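Local coordinates for protein mevalonate kinase, putative (PDB 2HFU) that probably phosphorylates (R)-mevalonate with ATP to give (R)-5-phosphomevalonate, an early step of isoprenoid and sterol biosynthesis, as a member of the GHMP kinase family, at residues 167-172 against 180-185; 23-28 against 35-40; 187-192 against 321-326; 30-35 against 207-212. One frame throughout, in Å; residues are numbered along the deposited sequence. Where two conformers were deposited one is given.

Contacts 1 and 2 are neighbours in one mixed sheet, where strand 36-52 pairs with both 17-25 and 166-173; contact 2 is buried, while contact 1 has an exposed margin at Lys180 and Pro181. Contact 3 belongs to the four-stranded antiparallel sheet and meets the first two through Val324, Leu188, Leu167, Leu24 and Ala39. These three are held by backbone bonds with apolar side chains between them. Contact 4 lies at the surface, joins a loop to helix 201-214, and depends on histidines, a lysine and a water. Contacts 1, 2 and 4 all reach mevalonate, and contacts 2 and 4 share Glu35.

Contact 1: 167-172 against 180-185; sequences LILYRR and KPIAFQ. With MEV ((R)-mevalonate), chain C.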
# COMPACT_ATOMS: atom_id res chain seq x y z
N LEU A 167 -2.88 -8.62 7.24
CA LEU A 167 -1.72 -8.11 7.95
C LEU A 167 -0.48 -8.93 7.61
O LEU A 167 -0.53 -10.16 7.54
CB LEU A 167 -1.97 -8.07 9.46
CG LEU A 167 -3.09 -7.14 9.92
CD1 LEU A 167 -3.30 -7.26 11.42
CD2 LEU A 167 -2.82 -5.70 9.53
N ILE A 168 0.64 -8.23 7.40
CA ILE A 168 1.86 -8.86 6.90
C ILE A 168 3.09 -8.32 7.63
O ILE A 168 3.30 -7.11 7.71
CB ILE A 168 1.99 -8.63 5.37
CG1 ILE A 168 0.91 -9.41 4.61
CG2 ILE A 168 3.39 -9.03 4.86
CD1 ILE A 168 0.74 -9.01 3.16
N LEU A 169 3.89 -9.24 8.18
CA LEU A 169 5.17 -8.88 8.77
C LEU A 169 6.23 -8.79 7.68
O LEU A 169 6.46 -9.75 6.93
CB LEU A 169 5.58 -9.89 9.84
CG LEU A 169 6.71 -9.47 10.79
CD1 LEU A 169 6.20 -8.49 11.84
CD2 LEU A 169 7.31 -10.69 11.46
N TYR A 170 6.87 -7.63 7.61
CA TYR A 170 7.83 -7.32 6.56
C TYR A 170 9.17 -6.93 7.19
O TYR A 170 9.25 -6.00 7.99
CB TYR A 170 7.25 -6.21 5.66
CG TYR A 170 8.23 -5.27 4.96
CD1 TYR A 170 8.01 -3.88 4.98
CD2 TYR A 170 9.33 -5.75 4.24
CE1 TYR A 170 8.87 -3.01 4.32
CE2 TYR A 170 10.20 -4.87 3.58
CZ TYR A 170 9.96 -3.50 3.63
OH TYR A 170 10.82 -2.63 2.99
N ARG A 171 10.21 -7.69 6.85
CA ARG A 171 11.57 -7.40 7.32
C ARG A 171 12.64 -7.75 6.29
O ARG A 171 12.44 -8.60 5.43
CB ARG A 171 11.86 -8.10 8.67
CG ARG A 171 12.35 -9.54 8.57
CD ARG A 171 11.34 -10.60 8.97
NE ARG A 171 11.27 -10.78 10.42
CZ ARG A 171 10.71 -11.82 11.04
NH1 ARG A 171 10.16 -12.80 10.33
NH2 ARG A 171 10.71 -11.89 12.36
N ARG A 172 13.78 -7.07 6.40
CA ARG A 172 14.95 -7.37 5.57
C ARG A 172 15.78 -8.44 6.26
O ARG A 172 16.34 -8.20 7.34
CB ARG A 172 15.78 -6.10 5.35
CG ARG A 172 14.99 -4.90 4.85
CD ARG A 172 14.82 -4.84 3.34
NE ARG A 172 14.20 -3.59 2.93
CZ ARG A 172 14.35 -3.03 1.73
NH1 ARG A 172 15.11 -3.60 0.81
NH2 ARG A 172 13.74 -1.88 1.46
N LYS A 180 5.72 -12.56 5.96
CA LYS A 180 4.87 -13.59 6.56
C LYS A 180 3.53 -12.99 7.01
O LYS A 180 3.47 -11.81 7.37
CB LYS A 180 5.57 -14.29 7.74
CG LYS A 180 6.03 -13.36 8.85
CD LYS A 180 5.88 -14.00 10.22
CE LYS A 180 6.96 -15.04 10.50
NZ LYS A 180 6.85 -15.54 11.90
N PRO A 181 2.46 -13.78 6.97
CA PRO A 181 1.15 -13.30 7.40
C PRO A 181 1.06 -13.14 8.92
O PRO A 181 1.69 -13.90 9.66
CB PRO A 181 0.19 -14.40 6.92
CG PRO A 181 1.02 -15.64 6.84
CD PRO A 181 2.41 -15.18 6.50
N ILE A 182 0.29 -12.15 9.35
CA ILE A 182 -0.02 -11.97 10.76
C ILE A 182 -1.49 -12.34 10.97
O ILE A 182 -2.38 -11.77 10.34
CB ILE A 182 0.24 -10.51 11.22
CG1 ILE A 182 1.72 -10.15 11.06
CG2 ILE A 182 -0.21 -10.30 12.67
CD1 ILE A 182 2.01 -8.65 11.13
N ALA A 183 -1.72 -13.31 11.86
CA ALA A 183 -3.07 -13.75 12.20
C ALA A 183 -3.75 -12.74 13.12
O ALA A 183 -3.18 -12.34 14.14
CB ALA A 183 -3.05 -15.13 12.83
N PHE A 184 -4.96 -12.32 12.76
CA PHE A 184 -5.71 -11.33 13.53
C PHE A 184 -7.21 -11.59 13.43
O PHE A 184 -7.73 -11.86 12.34
CB PHE A 184 -5.36 -9.90 13.07
CG PHE A 184 -5.82 -8.83 14.01
CD1 PHE A 184 -6.72 -7.86 13.59
CD2 PHE A 184 -5.36 -8.78 15.32
CE1 PHE A 184 -7.15 -6.86 14.46
CE2 PHE A 184 -5.79 -7.78 16.20
CZ PHE A 184 -6.69 -6.82 15.77
N GLN A 185 -7.89 -11.49 14.57
CA GLN A 185 -9.30 -11.91 14.68
C GLN A 185 -10.31 -10.76 14.72
O GLN A 185 -11.51 -10.99 14.88
CB GLN A 185 -9.49 -12.82 15.89
CG GLN A 185 -8.92 -14.24 15.72
CD GLN A 185 -8.98 -15.06 17.00
OE1 GLN A 185 -8.54 -14.61 18.06
NE2 GLN A 185 -9.53 -16.26 16.91
C8 MEV C . 8.18 3.57 1.91
O8 MEV C . 6.94 3.11 1.38
C2 MEV C . 8.59 2.71 3.10
C3 MEV C . 10.07 2.82 3.51
O7 MEV C . 10.25 2.10 4.72
C4 MEV C . 11.03 2.27 2.44
C5 MEV C . 11.02 0.76 2.30
O3 MEV C . 11.60 0.27 1.31
O4 MEV C . 10.47 0.04 3.16
C6 MEV C . 10.43 4.28 3.80
O HOH W 1 -4.40 -10.49 8.80
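The beta hairpin of strands 166-173 and 176-182 brings Leu169 against Lys180 and Leu167 against Ile182. Leu169 N gives a bond of 2.7 Å to Lys180 O, nearly in line with that carbonyl, and Lys180 N returns one to Leu169 O at 3.1 Å. Past the non-hydrogen-bonded pair Ile168-Pro181, Ile182 N reaches Leu167 O in a straight bond (171°), although it comes from above the carbonyl plane. A water bridges Leu167 N and Ile182 O where the strands part. On the face shared by Leu167, Leu169 and Ile182, CB of Leu167 lies 3.7 Å from CB of Ile182, whose extended CD1 reaches to 3.5 Å from Leu169 N. Strand 176-182 pairs only with 166-173 in the mixed sheet; strand 36-52 lies along the other side of 166-173, and helix 216-239 packs on this face. The Lys180 chi1 of 57° lays its CG and CD along Leu169, CG 3.6 Å from Leu169 CB. Leu169 CD2 lies over one face of the Arg171 guanidinium, whose salt bridge with Glu35 probably offsets the nearby like charge of Lys180 NZ, 4.6 Å from Arg171 NH1. Farther along, Leu167 CD1 touches Phe184 CB. Tyr170 packs on Phe179 of the partner strand and donates its OH to mevalonate O4 at 2.7 Å, the carboxylate oxygen lying at the ring edge, in its plane.

Contact 2: 23-28 against 35-40; sequences ILFGEH and EAIVAG. With MEV ((R)-mevalonate), chain C.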
# COMPACT_ATOMS: atom_id res chain seq x y z
N ILE A 23 1.10 1.11 5.45
CA ILE A 23 2.09 0.66 6.43
C ILE A 23 1.62 1.07 7.82
O ILE A 23 1.45 2.25 8.11
CB ILE A 23 3.50 1.19 6.10
CG1 ILE A 23 4.02 0.55 4.80
CG2 ILE A 23 4.46 0.88 7.25
CD1 ILE A 23 5.33 1.13 4.28
N LEU A 24 1.38 0.07 8.67
CA LEU A 24 0.91 0.32 10.02
C LEU A 24 2.06 0.67 10.96
O LEU A 24 1.96 1.63 11.73
CB LEU A 24 0.12 -0.87 10.57
CG LEU A 24 -1.24 -1.17 9.92
CD1 LEU A 24 -1.93 -2.27 10.70
CD2 LEU A 24 -2.13 0.08 9.85
N PHE A 25 3.12 -0.14 10.94
CA PHE A 25 4.35 0.13 11.67
C PHE A 25 5.60 -0.06 10.81
O PHE A 25 5.68 -0.97 10.00
CB PHE A 25 4.47 -0.77 12.90
CG PHE A 25 3.38 -0.57 13.91
CD1 PHE A 25 3.61 0.15 15.06
CD2 PHE A 25 2.14 -1.12 13.73
CE1 PHE A 25 2.63 0.32 15.98
CE2 PHE A 25 1.15 -0.94 14.66
CZ PHE A 25 1.40 -0.23 15.78
N GLY A 26 6.59 0.80 11.03
CA GLY A 26 7.96 0.47 10.71
C GLY A 26 8.54 1.04 9.43
O GLY A 26 9.64 0.70 9.05
N GLU A 27 7.81 1.94 8.78
CA GLU A 27 8.39 2.66 7.65
C GLU A 27 9.72 3.28 8.08
O GLU A 27 9.88 3.71 9.23
CB GLU A 27 7.44 3.74 7.10
CG GLU A 27 6.94 4.75 8.12
CD GLU A 27 5.64 4.32 8.76
OE1 GLU A 27 4.60 4.34 8.06
OE2 GLU A 27 5.65 3.97 9.96
N HIS A 28 10.67 3.29 7.14
CA HIS A 28 12.03 3.81 7.33
C HIS A 28 12.94 2.97 8.22
O HIS A 28 14.09 2.71 7.86
CB HIS A 28 12.02 5.28 7.78
CG HIS A 28 11.53 6.22 6.72
ND1 HIS A 28 12.32 6.61 5.66
CD2 HIS A 28 10.34 6.83 6.54
CE1 HIS A 28 11.63 7.42 4.88
NE2 HIS A 28 10.42 7.57 5.39
N GLU A 35 11.52 -4.87 12.12
CA GLU A 35 10.30 -5.49 11.61
C GLU A 35 9.22 -4.45 11.33
O GLU A 35 9.02 -3.51 12.12
CB GLU A 35 9.76 -6.53 12.60
CG GLU A 35 10.71 -7.69 12.87
CD GLU A 35 10.14 -8.72 13.83
OE1 GLU A 35 9.01 -8.52 14.34
OE2 GLU A 35 10.81 -9.74 14.08
N ALA A 36 8.54 -4.61 10.20
CA ALA A 36 7.46 -3.71 9.82
C ALA A 36 6.13 -4.46 9.73
O ALA A 36 6.10 -5.66 9.44
CB ALA A 36 7.77 -3.02 8.50
N ILE A 37 5.04 -3.75 10.00
CA ILE A 37 3.71 -4.32 9.83
C ILE A 37 3.00 -3.59 8.69
O ILE A 37 2.75 -2.38 8.76
CB ILE A 37 2.88 -4.29 11.14
CG1 ILE A 37 3.61 -5.07 12.25
CG2 ILE A 37 1.48 -4.87 10.90
CD1 ILE A 37 2.99 -4.93 13.64
N VAL A 38 2.69 -4.34 7.64
CA VAL A 38 2.06 -3.80 6.45
C VAL A 38 0.64 -4.37 6.37
O VAL A 38 0.44 -5.57 6.61
CB VAL A 38 2.88 -4.15 5.19
CG1 VAL A 38 2.23 -3.60 3.93
CG2 VAL A 38 4.31 -3.64 5.31
N ALA A 39 -0.32 -3.52 6.05
CA ALA A 39 -1.71 -3.95 5.96
C ALA A 39 -2.26 -3.86 4.54
O ALA A 39 -2.37 -2.77 3.98
CB ALA A 39 -2.58 -3.14 6.91
N GLY A 40 -2.57 -5.01 3.97
CA GLY A 40 -3.35 -5.07 2.74
C GLY A 40 -4.79 -4.81 3.14
O GLY A 40 -5.34 -5.53 3.98
C8 MEV C . 8.18 3.57 1.91
O8 MEV C . 6.94 3.11 1.38
C2 MEV C . 8.59 2.71 3.10
C3 MEV C . 10.07 2.82 3.51
O7 MEV C . 10.25 2.10 4.72
C4 MEV C . 11.03 2.27 2.44
C5 MEV C . 11.02 0.76 2.30
O3 MEV C . 11.60 0.27 1.31
O4 MEV C . 10.47 0.04 3.16
C6 MEV C . 10.43 4.28 3.80
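Phe25 lies alongside Ile37, the two side chains pointing the same way, with ring atom CD2 3.9 Å from Ile37 CD1. Phe25 CG (chi1 -62°) and Ile37 CG1 both stand beside their own backbone N, which lets the ring and CD1 run together. Their backbones form a classic beta bulge: Leu24 and Phe25 together face Ile37. Ile37 O is therefore gripped by two donors, Leu24 N at 2.8 Å nearly in line with the carbonyl and Phe25 N at 3.1 Å on a lone pair; Ile37 N bonds back to Phe25 O. With the extra residue, Leu24 points toward strand 36-40, its CG 3.8 Å from Ala39 CB. At Gly26 the chain leaves the strand with a positive phi, and Ala36 CB closes on Phe25 O at 3.3 Å. The chain then leads to His28, whose N binds mevalonate O7 at 2.7 Å and whose ring carries the ligand methyl C6 over the centre of one face. Ile23 CD1 adds an apolar touch to mevalonate C2. The hairpin is buried: helices 216-239 and 242-258 pack on Phe25, Ile37 also meets the first, and strand 166-173 continues the sheet beyond Ala36 and Val38, with Leu167 packed on Ala39.

Contact 3: 187-192 against 321-326; sequences RLYLVV and RYTVQP
Leu188 and Val324 form one antiparallel hydrogen-bonded pair and Leu190 and Tyr322 the next, so four backbone bonds join the strands. Leu188 N meets Val324 O almost straight (2.9 Å, 177°), and Val324 N uses a lone pair of Leu188 O. The second pair is more bent: Leu190 N reaches Tyr322 O at 2.8 Å, nearly collinear with the carbonyl, whereas Tyr322 N comes to Leu190 O tilted out of its plane. Leu190 O also accepts from Arg302. Strand 318-324 is outermost in this four-stranded antiparallel sheet, next to 188-194, and Thr323 N between the bonded pairs is taken up by Glu43 of strand 36-52. The Tyr189 backbone bonds instead with Ala296 of strand 291-296. On the face of Leu188, Leu190, Tyr322 and Val324, Leu188 CB lies 3.6 Å from Val324 CB, and Val324 CG2, beside its backbone N, is 3.7 Å from Leu190 CD1. Val192 crosses Tyr322 at about a right angle, CG2 meeting the ring edge 3.5 Å from CD1; the phenol OH bonds to Val107 N. Arg187 gives a weak bond to Tyr189 OH on the other face, and Arg321 pairs with Asp303.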
# COMPACT_ATOMS: atom_id res chain seq x y z
N ARG A 187 -11.68 -6.82 12.98
CA ARG A 187 -11.69 -5.88 11.87
C ARG A 187 -10.94 -4.61 12.26
O ARG A 187 -11.10 -4.11 13.37
CB ARG A 187 -13.13 -5.54 11.49
CG ARG A 187 -13.30 -4.99 10.09
CD ARG A 187 -14.73 -4.61 9.72
NE ARG A 187 -15.57 -5.77 9.44
CZ ARG A 187 -16.49 -6.26 10.27
NH1 ARG A 187 -16.71 -5.70 11.46
NH2 ARG A 187 -17.21 -7.31 9.91
N LEU A 188 -10.11 -4.10 11.35
CA LEU A 188 -9.43 -2.82 11.54
C LEU A 188 -10.15 -1.72 10.78
O LEU A 188 -10.14 -1.69 9.55
CB LEU A 188 -7.97 -2.92 11.06
CG LEU A 188 -6.78 -2.98 12.01
CD1 LEU A 188 -7.03 -3.87 13.22
CD2 LEU A 188 -5.54 -3.44 11.26
N TYR A 189 -10.78 -0.80 11.52
CA TYR A 189 -11.45 0.35 10.91
C TYR A 189 -10.46 1.50 10.76
O TYR A 189 -10.04 2.10 11.76
CB TYR A 189 -12.66 0.78 11.73
CG TYR A 189 -13.75 -0.27 11.82
CD1 TYR A 189 -13.85 -1.11 12.93
CD2 TYR A 189 -14.68 -0.43 10.79
CE1 TYR A 189 -14.86 -2.08 13.01
CE2 TYR A 189 -15.68 -1.39 10.86
CZ TYR A 189 -15.76 -2.21 11.97
OH TYR A 189 -16.75 -3.16 12.06
N LEU A 190 -10.10 1.80 9.52
CA LEU A 190 -9.08 2.81 9.23
C LEU A 190 -9.64 4.05 8.56
O LEU A 190 -10.52 3.97 7.70
CB LEU A 190 -7.96 2.23 8.36
CG LEU A 190 -7.21 0.95 8.75
CD1 LEU A 190 -6.24 0.55 7.64
CD2 LEU A 190 -6.48 1.09 10.08
N VAL A 191 -9.11 5.19 8.98
CA VAL A 191 -9.23 6.43 8.21
C VAL A 191 -7.85 6.67 7.61
O VAL A 191 -6.85 6.71 8.32
CB VAL A 191 -9.64 7.64 9.08
CG1 VAL A 191 -9.73 8.91 8.22
CG2 VAL A 191 -10.97 7.39 9.77
N VAL A 192 -7.80 6.80 6.28
CA VAL A 192 -6.56 7.08 5.58
C VAL A 192 -6.69 8.45 4.92
O VAL A 192 -7.68 8.73 4.24
CB VAL A 192 -6.22 5.98 4.54
CG1 VAL A 192 -4.91 6.29 3.82
CG2 VAL A 192 -6.11 4.61 5.21
N ARG A 321 -12.30 5.94 4.05
CA ARG A 321 -12.58 4.90 5.03
C ARG A 321 -12.08 3.60 4.42
O ARG A 321 -12.65 3.11 3.43
CB ARG A 321 -14.08 4.80 5.34
CG ARG A 321 -14.73 6.10 5.81
CD ARG A 321 -16.24 5.97 5.97
NE ARG A 321 -16.91 7.28 6.01
CZ ARG A 321 -17.37 7.85 7.12
NH1 ARG A 321 -17.24 7.23 8.28
NH2 ARG A 321 -17.97 9.03 7.06
N TYR A 322 -11.01 3.05 4.98
CA TYR A 322 -10.48 1.77 4.54
C TYR A 322 -10.58 0.75 5.67
O TYR A 322 -10.65 1.12 6.85
CB TYR A 322 -9.05 1.92 4.02
CG TYR A 322 -8.94 2.62 2.67
CD1 TYR A 322 -7.83 3.41 2.36
CD2 TYR A 322 -9.93 2.47 1.70
CE1 TYR A 322 -7.72 4.04 1.12
CE2 TYR A 322 -9.83 3.10 0.46
CZ TYR A 322 -8.72 3.88 0.18
OH TYR A 322 -8.63 4.49 -1.04
N THR A 323 -10.62 -0.53 5.32
CA THR A 323 -10.75 -1.60 6.30
C THR A 323 -9.75 -2.73 6.07
O THR A 323 -9.44 -3.08 4.92
CB THR A 323 -12.19 -2.18 6.32
OG1 THR A 323 -12.80 -2.04 5.04
CG2 THR A 323 -13.08 -1.37 7.24
N VAL A 324 -9.27 -3.30 7.16
CA VAL A 324 -8.49 -4.52 7.12
C VAL A 324 -9.38 -5.60 7.74
O VAL A 324 -9.72 -5.54 8.92
CB VAL A 324 -7.13 -4.40 7.85
CG1 VAL A 324 -6.30 -5.67 7.67
CG2 VAL A 324 -6.35 -3.18 7.36
N GLN A 325 -9.77 -6.56 6.91
CA GLN A 325 -10.61 -7.67 7.33
C GLN A 325 -9.79 -8.67 8.16
O GLN A 325 -8.61 -8.90 7.86
CB GLN A 325 -11.23 -8.34 6.10
CG GLN A 325 -11.28 -9.85 6.12
CD GLN A 325 -11.71 -10.44 4.80
OE1 GLN A 325 -11.21 -10.06 3.74
NE2 GLN A 325 -12.65 -11.38 4.86
N PRO A 326 -10.39 -9.23 9.21
CA PRO A 326 -9.73 -10.28 10.00
C PRO A 326 -9.37 -11.51 9.17
O PRO A 326 -10.08 -11.84 8.22
CB PRO A 326 -10.79 -10.65 11.05
CG PRO A 326 -12.08 -10.13 10.50
CD PRO A 326 -11.72 -8.90 9.76

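Contact 4: 30-35 against 207-212; sequences VVHGAE and DVHKMK. With MEV ((R)-mevalonate), chain C.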
# COMPACT_ATOMS: atom_id res chain seq x y z
N VAL A 30 12.50 -0.16 8.89
CA VAL A 30 12.59 -1.47 8.23
C VAL A 30 13.82 -1.55 7.31
O VAL A 30 14.39 -2.63 7.13
CB VAL A 30 11.29 -1.81 7.46
CG1 VAL A 30 11.04 -0.82 6.31
CG2 VAL A 30 11.29 -3.26 6.96
N VAL A 31 14.20 -0.41 6.75
CA VAL A 31 15.38 -0.31 5.88
C VAL A 31 16.65 -0.69 6.64
O VAL A 31 17.61 -1.20 6.06
CB VAL A 31 15.51 1.12 5.28
CG1 VAL A 31 16.76 1.25 4.39
CG2 VAL A 31 14.25 1.50 4.50
N HIS A 32 16.62 -0.48 7.95
CA HIS A 32 17.78 -0.70 8.81
C HIS A 32 17.68 -1.99 9.63
O HIS A 32 18.47 -2.21 10.55
CB HIS A 32 18.01 0.53 9.68
CG HIS A 32 18.32 1.76 8.89
ND1 HIS A 32 19.61 2.18 8.64
CD2 HIS A 32 17.51 2.64 8.24
CE1 HIS A 32 19.58 3.27 7.89
NE2 HIS A 32 18.32 3.57 7.64
N GLY A 33 16.71 -2.83 9.28
CA GLY A 33 16.63 -4.19 9.81
C GLY A 33 15.49 -4.47 10.76
O GLY A 33 15.32 -5.62 11.19
N ALA A 34 14.71 -3.44 11.09
CA ALA A 34 13.58 -3.59 12.00
C ALA A 34 12.38 -4.26 11.32
O ALA A 34 12.25 -4.22 10.09
CB ALA A 34 13.17 -2.23 12.58
N GLU A 35 11.52 -4.87 12.12
CA GLU A 35 10.30 -5.49 11.61
C GLU A 35 9.22 -4.45 11.33
O GLU A 35 9.02 -3.51 12.12
CB GLU A 35 9.76 -6.53 12.60
CG GLU A 35 10.71 -7.69 12.87
CD GLU A 35 10.14 -8.72 13.83
OE1 GLU A 35 9.01 -8.52 14.34
OE2 GLU A 35 10.81 -9.74 14.08
N ASP A 207 18.11 10.62 3.07
CA ASP A 207 18.22 11.62 4.13
C ASP A 207 18.32 10.94 5.49
O ASP A 207 19.11 11.35 6.34
CB ASP A 207 17.01 12.57 4.12
CG ASP A 207 17.18 13.73 3.16
OD1 ASP A 207 18.16 13.76 2.38
OD2 ASP A 207 16.36 14.67 3.10
N VAL A 208 17.53 9.88 5.69
CA VAL A 208 17.57 9.09 6.92
C VAL A 208 18.92 8.37 7.04
O VAL A 208 19.50 8.32 8.14
CB VAL A 208 16.38 8.10 7.02
CG1 VAL A 208 16.52 7.20 8.24
CG2 VAL A 208 15.06 8.85 7.10
N HIS A 209 19.41 7.82 5.93
CA HIS A 209 20.75 7.22 5.88
C HIS A 209 21.82 8.21 6.34
O HIS A 209 22.72 7.85 7.11
CB HIS A 209 21.09 6.73 4.47
CG HIS A 209 20.63 5.33 4.18
ND1 HIS A 209 20.93 4.26 5.00
CD2 HIS A 209 19.92 4.82 3.15
CE1 HIS A 209 20.40 3.16 4.49
NE2 HIS A 209 19.79 3.47 3.37
N LYS A 210 21.71 9.46 5.89
CA LYS A 210 22.63 10.53 6.27
C LYS A 210 22.54 10.89 7.75
O LYS A 210 23.55 11.17 8.39
CB LYS A 210 22.42 11.78 5.41
CG LYS A 210 23.11 11.72 4.05
N MET A 211 21.32 10.89 8.29
CA MET A 211 21.12 11.18 9.71
C MET A 211 21.83 10.14 10.56
O MET A 211 22.50 10.47 11.54
CB MET A 211 19.63 11.25 10.07
CG MET A 211 19.39 11.60 11.54
SD MET A 211 17.75 11.13 12.13
CE MET A 211 17.92 11.43 13.89
N LYS A 212 21.69 8.87 10.18
CA LYS A 212 22.39 7.78 10.85
C LYS A 212 23.91 7.98 10.79
O LYS A 212 24.59 7.85 11.80
CB LYS A 212 21.99 6.43 10.26
CG LYS A 212 22.55 5.25 11.02
CD LYS A 212 22.03 3.95 10.45
CE LYS A 212 22.58 2.77 11.21
NZ LYS A 212 21.92 1.53 10.74
C8 MEV C . 8.18 3.57 1.91
O8 MEV C . 6.94 3.11 1.38
C2 MEV C . 8.59 2.71 3.10
C3 MEV C . 10.07 2.82 3.51
O7 MEV C . 10.25 2.10 4.72
C4 MEV C . 11.03 2.27 2.44
C5 MEV C . 11.02 0.76 2.30
O3 MEV C . 11.60 0.27 1.31
O4 MEV C . 10.47 0.04 3.16
C6 MEV C . 10.43 4.28 3.80
O HOH W 2 20.72 -0.83 11.55
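The backbones stay well apart, the nearest CA atoms being those of His32 and His209 at 9.0 Å, so side chains and one water-bridged backbone carbonyl make the span. Segment 30-35 leaves a 3-10 turn at Val30 and Val31 and rounds a bend closed by Gly33 N to Val30 O; segment 207-212 is a regular stretch of helix 201-214. His32 points at the helix and fits among Val208, His209 and Lys212. Its CE1 is 3.3 Å from His209 ND1, the rings meeting obliquely with planes at 57°. Lys212 reaches past it in the opposite direction, fully extended with CG anti to the backbone N (chi1 -173°), so that CD runs 3.5 Å from His32 ND1 and NZ ends near the ring plane, at its edge. NZ gives a hydrogen bond of 3.2 Å to ND1, tilted 24° from that plane, and a second to a water that bonds His32 O. Val31 lies between helix and substrate: CG1 is 3.9 Å from His209 NE2, while CG2 touches mevalonate C4. Val208 CG1 and, from helix 216-239, Phe219 also meet the His32 ring. Since ND1 accepts from an ammonium group, the His32 ring probably carries its proton on NE2 and is disfavoured from becoming positively charged, while lysine and water tie the loop, whose Val30 and Val31 touch mevalonate, to helix 201-214.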